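Dihydrodipicolinate synthase (Agrobacterium tumefaciens str., PDB 3B4U) catalyses the condensation of pyruvate with aspartate semialdehyde in lysine biosynthesis, probably through a Schiff base within a TIM barrel. Local coordinates at the interface of chains A and B. Sequence-based numbering; all coordinates share one arbitrary frame. Chains: chain A/B, Dihydrodipicolinate synthase.

Contact 1: the interface of chains A and B. Residues chain A 46, 49, 51-52, 80, 108, 145, 270; chain B 82, 109-110.
B:Tyr109 reaches across the interface to A:Thr46, where the phenol OH of B:Tyr109 lies 2.8 Å from the hydroxyl OG1 of A:Thr46; which of the two donates is not decided. OG1 sits at the edge of the ring and in its plane, so the hydroxyls meet at the end of the phenol. The tyrosine CG is anti to its backbone N (chi1 -173°), which turns the ring away from that N, beside its carbonyl carbon, and in among residues of chain A. A:Cys51 CB and SG lie against its proximal part, A:Cys51 SG being 3.4 Å from B:Tyr109 CD2, while A:Leu80 packs on the far half, with A:Leu80 CD1 3.8 Å from B:Tyr109 CZ. A:Thr145 CG2 runs alongside near CE1, pointing the same way.

The neighbouring B:Phe110 ring is held from both sides. A:Cys51 SG lies over one face, displaced toward the rim and 3.3 Å from B:Phe110 CE2. Against the opposite face rests A:Leu270, whose CD2 is 3.8 Å from B:Phe110 CD2. The carbonyl O of A:Thr46 meets the ring edge in plane. With SG set between its backbone N and carbonyl carbon (chi1 50°), A:Cys51 touches both aromatic side chains of the B:Tyr109-B:Phe110 pair, and it has 72 Å² of surface hidden by chain B.

A:Thr46 belongs to the GTTGE segment of the active-site barrel, and B:Tyr109 is the family's tyrosine donated by the partner subunit. In this family the threonine and tyrosine hydroxyls form part of a proton relay, so the active site is probably completed across the interface. B:Asp82 packs its CB 3.6 Å from the backbone O of A:Cys51 and is also joined to chain A through waters. Water 1 links its backbone O to A:Ser52 OG, and water 2 lies 2.8 Å from both B:Asp82 OD2, a carboxylate oxygen, and the backbone O of A:Leu80.

Contact 2: the interface of chains A and B. Residues chain A 83, 85-86, 89; chain B 54-57.
A:Glu85 carries its carboxylate to the start of helix 57-67 of chain B, where OE1 accepts two backbone N-H groups. The bond from B:Glu57 N, 2.9 Å to A:Glu85 OE1, uses the syn lone pair and is fairly straight. B:Arg56 N is also 2.9 Å from A:Glu85 OE1 but comes from above the carboxylate plane and makes a more bent bond. CG of A:Glu85 is anti to the backbone N (chi1 -178°) and the chain continues extended, giving the reach needed to cap a helix of the other subunit. The helix end and B:Arg56 would be expected to favour the negative form of this carboxylate, although the nearby B:Glu57 carboxylate, its OE1 4.5 Å from A:Glu85 OE1, may work against this.

B:Arg56, bent at its third torsion (chi3 -69°), brings its guanidinium to two acids. A:Glu85 OE2 sits over the centre of one face, with a long salt-bridge distance of 3.5 Å to B:Arg56 NH2. A:Asp89 meets the group tip to tip at its edge, the two planes being nearly coplanar at 21°. The grip is side-on: B:Arg56 NE lies 2.9 Å from A:Asp89 OD2 and B:Arg56 NH2 lies 3.0 Å from A:Asp89 OD1, each oxygen using its syn lone pair. Two bonds to different atoms restrict rotation of the guanidinium.

A:Asp86 binds B:Ser55 with both oxygens. A:Asp86 OD2 accepts the hydroxyl B:Ser55 OG at 2.6 Å through its syn lone pair, and A:Asp86 OD1 takes the backbone B:Ser55 N at 2.9 Å on the syn side but tilted out of the carboxylate plane. In the second shell, A:Ser83 OG accepts A:Asp86 N as a cap on helix 84-96, while B:Glu57 OE1 accepts B:Gly54 N and so braces the turn.

The acids of helix 84-96 thus hold the partner's 54-57 turn, a charged fastening that probably helps keep the two barrels in register.

Contact 1: the interface of chains A and B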
loop_
_atom_site.group_PDB
_atom_site.type_symbol
_atom_site.label_atom_id
_atom_site.label_comp_id
_atom_site.label_asym_id
_atom_site.label_seq_id
_atom_site.Cartn_x
_atom_site.Cartn_y
_atom_site.Cartn_z
ATOM N N THR A 46 -8.551 7.293 -5.578
ATOM C CA THR A 46 -9.257 6.446 -4.611
ATOM C C THR A 46 -10.630 6.019 -5.143
ATOM O O THR A 46 -10.983 4.837 -5.081
ATOM C CB THR A 46 -9.377 7.165 -3.263
ATOM O OG1 THR A 46 -8.053 7.500 -2.810
ATOM C CG2 THR A 46 -10.099 6.335 -2.233
ATOM N N GLU A 49 -10.694 3.326 -7.634
ATOM C CA GLU A 49 -10.109 2.057 -7.233
ATOM C C GLU A 49 -8.705 1.899 -7.819
ATOM O O GLU A 49 -8.278 0.816 -8.182
ATOM C CB GLU A 49 -11.024 0.857 -7.582
ATOM C CG GLU A 49 -12.369 0.909 -6.869
ATOM C CD GLU A 49 -13.369 -0.048 -7.447
ATOM O OE1 GLU A 49 -13.200 -1.268 -7.234
ATOM O OE2 GLU A 49 -14.307 0.416 -8.151
ATOM N N CYS A 51 -5.797 1.808 -6.562
ATOM C CA CYS A 51 -4.975 0.814 -5.882
ATOM C C CYS A 51 -5.202 -0.591 -6.407
ATOM O O CYS A 51 -4.299 -1.427 -6.371
ATOM C CB CYS A 51 -5.268 0.860 -4.376
ATOM S SG CYS A 51 -7.044 0.797 -3.953
ATOM N N SER A 52 -6.394 -0.824 -6.954
ATOM C CA SER A 52 -6.783 -2.142 -7.460
ATOM C C SER A 52 -6.522 -2.288 -8.953
ATOM O O SER A 52 -6.713 -3.377 -9.497
ATOM C CB SER A 52 -8.251 -2.368 -7.188
ATOM O OG SER A 52 -8.507 -2.193 -5.813
ATOM N N LEU A 80 -0.331 5.732 -6.431
ATOM C CA LEU A 80 -0.720 5.280 -5.093
ATOM C C LEU A 80 0.153 4.106 -4.664
ATOM O O LEU A 80 -0.328 3.133 -4.091
ATOM C CB LEU A 80 -2.198 4.847 -5.058
ATOM C CG LEU A 80 -3.266 5.803 -5.595
ATOM C CD1 LEU A 80 -4.643 5.157 -5.545
ATOM C CD2 LEU A 80 -3.265 7.164 -4.883
ATOM N N SER A 108 2.224 4.082 1.681
ATOM C CA SER A 108 1.125 3.756 2.588
ATOM C C SER A 108 1.203 2.340 3.157
ATOM O O SER A 108 0.188 1.790 3.594
ATOM C CB SER A 108 -0.226 4.015 1.876
ATOM O OG SER A 108 -0.411 3.154 0.775
ATOM N N THR A 145 -4.791 6.373 3.690
ATOM C CA THR A 145 -3.386 6.028 3.745
ATOM C C THR A 145 -2.811 5.932 5.152
ATOM O O THR A 145 -1.748 5.349 5.327
ATOM C CB THR A 145 -2.512 7.046 2.986
ATOM O OG1 THR A 145 -2.738 8.308 3.610
ATOM C CG2 THR A 145 -2.838 7.097 1.521
ATOM N N LEU A 270 -12.956 -4.620 -2.178
ATOM C CA LEU A 270 -14.277 -4.049 -2.004
ATOM C C LEU A 270 -15.325 -5.073 -2.352
ATOM O O LEU A 270 -15.062 -6.037 -3.067
ATOM C CB LEU A 270 -14.451 -2.806 -2.882
ATOM C CG LEU A 270 -13.469 -1.642 -2.644
ATOM C CD1 LEU A 270 -13.789 -0.486 -3.597
ATOM C CD2 LEU A 270 -13.448 -1.204 -1.191
ATOM N N ASP B 82 -1.153 -4.023 -3.847
ATOM C CA ASP B 82 -2.580 -3.799 -3.614
ATOM C C ASP B 82 -3.477 -4.235 -4.752
ATOM O O ASP B 82 -4.693 -4.278 -4.583
ATOM C CB ASP B 82 -2.825 -2.342 -3.252
ATOM C CG ASP B 82 -1.894 -1.904 -2.141
ATOM O OD1 ASP B 82 -1.773 -2.688 -1.164
ATOM O OD2 ASP B 82 -1.272 -0.833 -2.262
ATOM N N TYR B 109 -4.261 -0.721 0.889
ATOM C CA TYR B 109 -4.651 0.668 0.643
ATOM C C TYR B 109 -6.040 0.939 1.231
ATOM O O TYR B 109 -6.185 1.691 2.200
ATOM C CB TYR B 109 -4.547 0.981 -0.855
ATOM C CG TYR B 109 -4.778 2.441 -1.184
ATOM C CD1 TYR B 109 -3.755 3.389 -1.145
ATOM C CD2 TYR B 109 -6.038 2.904 -1.509
ATOM C CE1 TYR B 109 -4.002 4.716 -1.464
ATOM C CE2 TYR B 109 -6.281 4.241 -1.811
ATOM C CZ TYR B 109 -5.275 5.128 -1.780
ATOM O OH TYR B 109 -5.496 6.472 -2.086
ATOM N N PHE B 110 -7.070 0.295 0.703
ATOM C CA PHE B 110 -8.399 0.380 1.280
ATOM C C PHE B 110 -8.382 -0.185 2.689
ATOM O O PHE B 110 -7.731 -1.188 2.969
ATOM C CB PHE B 110 -9.452 -0.332 0.419
ATOM C CG PHE B 110 -9.812 0.397 -0.874
ATOM C CD1 PHE B 110 -10.141 1.735 -0.877
ATOM C CD2 PHE B 110 -9.845 -0.287 -2.079
ATOM C CE1 PHE B 110 -10.499 2.365 -2.068
ATOM C CE2 PHE B 110 -10.219 0.347 -3.246
ATOM C CZ PHE B 110 -10.544 1.669 -3.243
HETATM O O HOH W 1 -6.795 -2.887 -3.513
HETATM O O HOH W 2 -2.129 1.010 -4.149
#

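Contact 2: the interface of chains A and B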
loop_
_atom_site.group_PDB
_atom_site.type_symbol
_atom_site.label_atom_id
_atom_site.label_comp_id
_atom_site.label_asym_id
_atom_site.label_seq_id
_atom_site.Cartn_x
_atom_site.Cartn_y
_atom_site.Cartn_z
ATOM N N SER A 83 6.901 2.497 -3.345
ATOM C CA SER A 83 8.332 2.597 -3.644
ATOM C C SER A 83 8.611 3.810 -4.471
ATOM O O SER A 83 7.802 4.240 -5.317
ATOM C CB SER A 83 8.808 1.319 -4.341
ATOM O OG SER A 83 8.197 1.206 -5.627
ATOM N N GLU A 85 10.870 3.842 -6.878
ATOM C CA GLU A 85 11.023 3.452 -8.275
ATOM C C GLU A 85 9.688 3.386 -8.962
ATOM O O GLU A 85 9.537 3.881 -10.087
ATOM C CB GLU A 85 11.731 2.101 -8.370
ATOM C CG GLU A 85 11.974 1.633 -9.788
ATOM C CD GLU A 85 12.717 0.311 -9.842
ATOM O OE1 GLU A 85 12.183 -0.730 -9.450
ATOM O OE2 GLU A 85 13.860 0.275 -10.354
ATOM N N ASP A 86 8.692 2.752 -8.349
ATOM C CA ASP A 86 7.415 2.652 -9.035
ATOM C C ASP A 86 6.696 3.997 -9.106
ATOM O O ASP A 86 6.069 4.285 -10.111
ATOM C CB ASP A 86 6.502 1.627 -8.392
ATOM C CG ASP A 86 6.959 0.226 -8.575
ATOM O OD1 ASP A 86 8.116 -0.046 -8.998
ATOM O OD2 ASP A 86 6.091 -0.666 -8.376
ATOM N N ASP A 89 8.431 5.788 -11.924
ATOM C CA ASP A 89 8.127 5.191 -13.225
ATOM C C ASP A 89 6.717 5.586 -13.666
ATOM O O ASP A 89 6.527 6.063 -14.801
ATOM C CB ASP A 89 8.228 3.667 -13.178
ATOM C CG ASP A 89 9.661 3.114 -13.216
ATOM O OD1 ASP A 89 10.642 3.855 -13.353
ATOM O OD2 ASP A 89 9.769 1.864 -13.130
ATOM N N GLY B 54 11.500 -1.334 -5.490
ATOM C CA GLY B 54 10.759 -1.196 -6.717
ATOM C C GLY B 54 10.454 -2.516 -7.390
ATOM O O GLY B 54 11.094 -3.557 -7.156
ATOM N N SER B 55 9.492 -2.457 -8.298
ATOM C CA SER B 55 9.081 -3.616 -9.060
ATOM C C SER B 55 10.158 -4.086 -10.031
ATOM O O SER B 55 10.189 -5.275 -10.367
ATOM C CB SER B 55 7.772 -3.334 -9.827
ATOM O OG SER B 55 6.717 -3.166 -8.893
ATOM N N ARG B 56 11.025 -3.185 -10.513
ATOM C CA ARG B 56 12.178 -3.597 -11.299
ATOM C C ARG B 56 13.337 -3.996 -10.401
ATOM O O ARG B 56 14.003 -5.006 -10.658
ATOM C CB ARG B 56 12.604 -2.490 -12.281
ATOM C CG ARG B 56 11.571 -2.214 -13.336
ATOM C CD ARG B 56 11.999 -1.142 -14.298
ATOM N NE ARG B 56 12.074 0.195 -13.724
ATOM C CZ ARG B 56 13.193 0.899 -13.612
ATOM N NH1 ARG B 56 14.392 0.378 -13.877
ATOM N NH2 ARG B 56 13.109 2.150 -13.228
ATOM N N GLU B 57 13.559 -3.261 -9.301
ATOM C CA GLU B 57 14.615 -3.620 -8.387
ATOM C C GLU B 57 14.481 -5.043 -7.865
ATOM O O GLU B 57 15.464 -5.786 -7.794
ATOM C CB GLU B 57 14.644 -2.666 -7.196
ATOM C CG GLU B 57 15.187 -1.309 -7.484
ATOM C CD GLU B 57 15.199 -0.429 -6.282
ATOM O OE1 GLU B 57 14.237 -0.454 -5.485
ATOM O OE2 GLU B 57 16.179 0.325 -6.120
HETATM O O HOH W 3 12.226 2.086 -5.041
#

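About 17 Å separates the C-alpha centres of contact 1 and contact 2, and both belong to the same two-fold interface. The same stretches of sequence supply them from opposite chains: residues 51-57 run from the 3-10 helix of contact 1 into the turn of contact 2, and residues 82-89 run from the aspartate of contact 1 into the helix of contact 2. Because the interface is two-fold symmetric, each contact recurs with the chains exchanged. The charged contact 2 probably helps place the neighbouring 51-52 segment that receives the partner's aromatic side chains, and the aspartate at 82, coupling dimer assembly to completion of both active sites.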